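Local coordinates for protein glutathione-specific gamma-glutamylcyclotransferase (PDB 5HWK) that cleaves glutathione, and not other gamma-glutamyl peptides, into 5-oxo-L-proline and the dipeptide Cys-Gly in the yeast cytoplasm and nucleus, at residues N193-Y196 with L197-E201; I216-H219 with Y220-A223. All coordinates share one frame; numbering follows the deposited sequence.

Contact 1: residues N193-Y196 with L197-E201; sequences NYEY and LAKLE
L197 and Y196, neighbours in one helix, take part in the first and last of four consecutive i to i+4 backbone bonds. L197 N donates to N193 O over 3.2 Å. At the other end of the set, L200 N donates to Y196 O over 3.1 Å. A chi1 of 175° in Y196 puts CG beside the residue's own carbonyl carbon, which brings the ring atom CD1 near the next amide: L197 N lies 3.5 Å from Y196 CD1, oblique to the ring, a closeness expected of adjacent residues. That ring reaches F39, with planes inclined at about 70°, and touches E115, the probable proton acceptor, while its hydroxyl bonds to A57 N.

The arrangement is the first two turns of helix 193-205, a regular i to i+4 series in the ChaC fold. Its shortest bonds are A198 N to Y194 O and K199 N to E195 O, both 2.8 Å. L197 CB packs 3.6 Å from Y194 O, and its branched end turns to F39 and L221.

On the more open flank E195 and K199 lie side by side, pointing the same way. The E195 chain is extended beyond CG, whereas K199 bends at its last torsion (chi4 -56°), and the closest touch is E195 OE2 to K199 CE at 3.2 Å. E195 OE2 comes nearer to that carbon than to K199 NZ, which at 3.8 Å leaves the salt bridge long. The other carboxylate oxygen, E195 OE1, is engaged by R47 in a salt bridge.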
loop_
_atom_site.group_PDB
_atom_site.type_symbol
_atom_site.label_atom_id
_atom_site.label_comp_id
_atom_site.label_asym_id
_atom_site.label_seq_id
_atom_site.Cartn_x
_atom_site.Cartn_y
_atom_site.Cartn_z
ATOM N N ASN A 193 11.070 -9.999 9.287
ATOM C CA ASN A 193 10.681 -9.044 8.242
ATOM C C ASN A 193 10.358 -9.816 6.965
ATOM O O ASN A 193 9.455 -9.430 6.208
ATOM C CB ASN A 193 11.858 -8.087 8.035
ATOM C CG ASN A 193 11.501 -6.772 7.320
ATOM O OD1 ASN A 193 12.327 -5.874 7.391
ATOM N ND2 ASN A 193 10.317 -6.646 6.727
ATOM N N TYR A 194 11.013 -10.967 6.758
ATOM C CA TYR A 194 10.705 -11.786 5.597
ATOM C C TYR A 194 9.268 -12.273 5.621
ATOM O O TYR A 194 8.603 -12.290 4.573
ATOM C CB TYR A 194 11.669 -12.973 5.598
ATOM C CG TYR A 194 11.413 -14.076 4.621
ATOM C CD1 TYR A 194 11.475 -13.870 3.239
ATOM C CD2 TYR A 194 11.296 -15.384 5.074
ATOM C CE1 TYR A 194 11.303 -14.945 2.359
ATOM C CE2 TYR A 194 11.110 -16.399 4.233
ATOM C CZ TYR A 194 11.121 -16.192 2.887
ATOM O OH TYR A 194 10.969 -17.304 2.092
ATOM N N GLU A 195 8.786 -12.702 6.795
ATOM C CA GLU A 195 7.391 -13.148 6.915
ATOM C C GLU A 195 6.431 -12.016 6.505
ATOM O O GLU A 195 5.409 -12.282 5.863
ATOM C CB GLU A 195 7.077 -13.564 8.351
ATOM C CG GLU A 195 5.686 -14.100 8.486
ATOM C CD GLU A 195 5.181 -14.258 9.940
ATOM O OE1 GLU A 195 5.636 -13.521 10.860
ATOM O OE2 GLU A 195 4.256 -15.067 10.143
ATOM N N TYR A 196 6.687 -10.779 6.939
ATOM C CA TYR A 196 5.830 -9.676 6.508
ATOM C C TYR A 196 5.767 -9.573 4.980
ATOM O O TYR A 196 4.675 -9.448 4.391
ATOM C CB TYR A 196 6.362 -8.387 7.100
ATOM C CG TYR A 196 5.685 -7.121 6.675
ATOM C CD1 TYR A 196 6.117 -6.431 5.539
ATOM C CD2 TYR A 196 4.636 -6.593 7.434
ATOM C CE1 TYR A 196 5.507 -5.243 5.147
ATOM C CE2 TYR A 196 4.010 -5.383 7.063
ATOM C CZ TYR A 196 4.423 -4.742 5.906
ATOM O OH TYR A 196 3.864 -3.522 5.547
ATOM N N LEU A 197 6.923 -9.652 4.305
ATOM C CA LEU A 197 6.909 -9.606 2.841
ATOM C C LEU A 197 6.168 -10.793 2.258
ATOM O O LEU A 197 5.390 -10.658 1.309
ATOM C CB LEU A 197 8.338 -9.560 2.310
ATOM C CG LEU A 197 8.604 -9.601 0.823
ATOM C CD1 LEU A 197 7.831 -8.508 0.087
ATOM C CD2 LEU A 197 10.109 -9.454 0.557
ATOM N N ALA A 198 6.427 -11.991 2.781
ATOM C CA ALA A 198 5.779 -13.187 2.265
ATOM C C ALA A 198 4.267 -13.147 2.467
ATOM O O ALA A 198 3.503 -13.680 1.625
ATOM C CB ALA A 198 6.373 -14.426 2.978
ATOM N N LYS A 199 3.817 -12.605 3.606
ATOM C CA LYS A 199 2.364 -12.535 3.803
ATOM C C LYS A 199 1.731 -11.597 2.801
ATOM O O LYS A 199 0.628 -11.859 2.334
ATOM C CB LYS A 199 2.033 -12.106 5.226
ATOM C CG LYS A 199 2.186 -13.251 6.248
ATOM C CD LYS A 199 1.745 -12.759 7.596
ATOM C CE LYS A 199 1.730 -13.792 8.684
ATOM N NZ LYS A 199 0.886 -14.989 8.327
ATOM N N LEU A 200 2.406 -10.484 2.479
ATOM C CA LEU A 200 1.828 -9.543 1.497
ATOM C C LEU A 200 1.776 -10.210 0.127
ATOM O O LEU A 200 0.753 -10.172 -0.553
ATOM C CB LEU A 200 2.685 -8.269 1.457
ATOM C CG LEU A 200 2.205 -7.247 0.406
ATOM C CD1 LEU A 200 0.705 -6.852 0.601
ATOM C CD2 LEU A 200 3.134 -6.025 0.424
ATOM N N GLU A 201 2.857 -10.878 -0.274
ATOM C CA GLU A 201 2.859 -11.583 -1.548
ATOM C C GLU A 201 1.763 -12.657 -1.597
ATOM O O GLU A 201 1.085 -12.817 -2.619
ATOM C CB GLU A 201 4.261 -12.177 -1.783
#

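Contact 2: residues I216-H219 with Y220-A223; sequences ITDH and YLTA
A chi1 of -172° in D218 swings CG to the far side from the residue's amide nitrogen, beside its carbonyl carbon, and with the turn of the carboxylate about chi2 this brings OD1 forward over the first turn of the following helix, where it meets L221 N at 3.0 Å. The N-H is nearly straight on the oxygen, 165°, yet it arrives from well above the carboxylate plane. OD1 also lies 3.4 Å from Y220 CB and near the plane of the Y220 ring, at its edge. The rest of the acid leans on the leucine: D218 CG is 3.7 Å from L221 CB, the two side chains crossing obliquely.

In T222 the first torsion (chi1 -66°) sets OG1 beside the backbone N, and both groups of that residue then converge on one acceptor. T222 N reaches D218 O at 3.0 Å in the carbonyl plane, whereas T222 OG1, at 3.1 Å, comes from above that plane. D218 is the N-cap of helix 219-232 because its OD1 accepts from L221 N, an amide of the first turn; its carbonyl meanwhile opens the i to i+4 series that A223 N to H219 O, 3.0 Å, continues. A carboxylate at this end would probably interact favourably with the helix dipole.

D218 OD2 has its own partner in a salt bridge to R37. T217 OG1 sits over one face of the H219 ring, off-centre toward its rim, and H219, the first helical residue, sends NE2 to E80, while the hydroxyl of Y220 bonds to F39 N on strand 35-40.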
loop_
_atom_site.group_PDB
_atom_site.type_symbol
_atom_site.label_atom_id
_atom_site.label_comp_id
_atom_site.label_asym_id
_atom_site.label_seq_id
_atom_site.Cartn_x
_atom_site.Cartn_y
_atom_site.Cartn_z
ATOM N N ILE A 216 -2.537 -8.427 -13.474
ATOM C CA ILE A 216 -1.754 -7.304 -12.978
ATOM C C ILE A 216 -0.831 -7.824 -11.891
ATOM O O ILE A 216 -1.276 -8.522 -10.974
ATOM C CB ILE A 216 -2.683 -6.200 -12.446
ATOM C CG1 ILE A 216 -1.883 -5.012 -11.923
ATOM N N THR A 217 0.459 -7.517 -12.005
ATOM C CA THR A 217 1.443 -7.957 -11.030
ATOM C C THR A 217 2.293 -6.776 -10.594
ATOM O O THR A 217 2.424 -5.765 -11.290
ATOM C CB THR A 217 2.364 -9.053 -11.572
ATOM O OG1 THR A 217 3.225 -8.488 -12.562
ATOM C CG2 THR A 217 1.554 -10.164 -12.211
ATOM N N ASP A 218 2.879 -6.920 -9.434
ATOM C CA ASP A 218 3.709 -5.876 -8.857
ATOM C C ASP A 218 5.179 -6.242 -9.102
ATOM O O ASP A 218 5.752 -7.052 -8.376
ATOM C CB ASP A 218 3.391 -5.717 -7.372
ATOM C CG ASP A 218 4.088 -4.499 -6.741
ATOM O OD1 ASP A 218 5.218 -4.158 -7.154
ATOM O OD2 ASP A 218 3.509 -3.892 -5.812
ATOM N N HIS A 219 5.792 -5.620 -10.119
ATOM C CA HIS A 219 7.167 -5.941 -10.503
ATOM C C HIS A 219 8.173 -5.555 -9.434
ATOM O O HIS A 219 9.205 -6.232 -9.265
ATOM C CB HIS A 219 7.506 -5.253 -11.823
ATOM C CG HIS A 219 6.650 -5.708 -12.960
ATOM N ND1 HIS A 219 6.684 -6.999 -13.433
ATOM C CD2 HIS A 219 5.721 -5.057 -13.701
ATOM C CE1 HIS A 219 5.825 -7.122 -14.430
ATOM N NE2 HIS A 219 5.224 -5.959 -14.608
ATOM N N TYR A 220 7.914 -4.471 -8.709
ATOM C CA TYR A 220 8.800 -4.102 -7.603
ATOM C C TYR A 220 8.788 -5.182 -6.525
ATOM O O TYR A 220 9.846 -5.633 -6.076
ATOM C CB TYR A 220 8.362 -2.769 -7.015
ATOM C CG TYR A 220 8.954 -2.478 -5.663
ATOM C CD1 TYR A 220 10.261 -1.977 -5.551
ATOM C CD2 TYR A 220 8.254 -2.746 -4.476
ATOM C CE1 TYR A 220 10.837 -1.745 -4.304
ATOM C CE2 TYR A 220 8.818 -2.490 -3.266
ATOM C CZ TYR A 220 10.103 -1.975 -3.175
ATOM O OH TYR A 220 10.611 -1.683 -1.942
ATOM N N LEU A 221 7.594 -5.623 -6.118
ATOM C CA LEU A 221 7.518 -6.608 -5.054
ATOM C C LEU A 221 8.131 -7.932 -5.505
ATOM O O LEU A 221 8.802 -8.613 -4.725
ATOM C CB LEU A 221 6.068 -6.828 -4.653
ATOM C CG LEU A 221 5.810 -7.098 -3.190
ATOM C CD1 LEU A 221 6.431 -5.942 -2.348
ATOM C CD2 LEU A 221 4.313 -7.222 -2.998
ATOM N N THR A 222 7.951 -8.290 -6.779
ATOM C CA THR A 222 8.575 -9.506 -7.296
ATOM C C THR A 222 10.101 -9.424 -7.252
ATOM O O THR A 222 10.765 -10.381 -6.851
ATOM C CB THR A 222 8.115 -9.744 -8.717
ATOM O OG1 THR A 222 6.723 -10.033 -8.681
ATOM C CG2 THR A 222 8.823 -10.957 -9.279
ATOM N N ALA A 223 10.676 -8.280 -7.637
ATOM C CA ALA A 223 12.124 -8.118 -7.601
ATOM C C ALA A 223 12.616 -8.089 -6.158
ATOM O O ALA A 223 13.646 -8.689 -5.828
ATOM C CB ALA A 223 12.521 -6.833 -8.317
#

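In the fold
Contact 1 closes before contact 2 opens along the chain, and their centres lie 14 Å apart. Each occupies the start of one of two consecutive helices, 193-205 and 219-232, which pack together: L197 CD1 meets L221 CD1, and L200 CD2 meets L221 CD2, both at 3.8 Å. Strand 35-40 serves both, since F39 touches L197, L200 and L221. The two differ in their distance from the active site. The side chain of Y196 in contact 1 comes within about 6 Å of the bound benzoic acid, whereas that of L221 in contact 2 stays about 12 Å from it, joining the last helix to helix 193-205, whose Y196 packs beside E115 of the pocket.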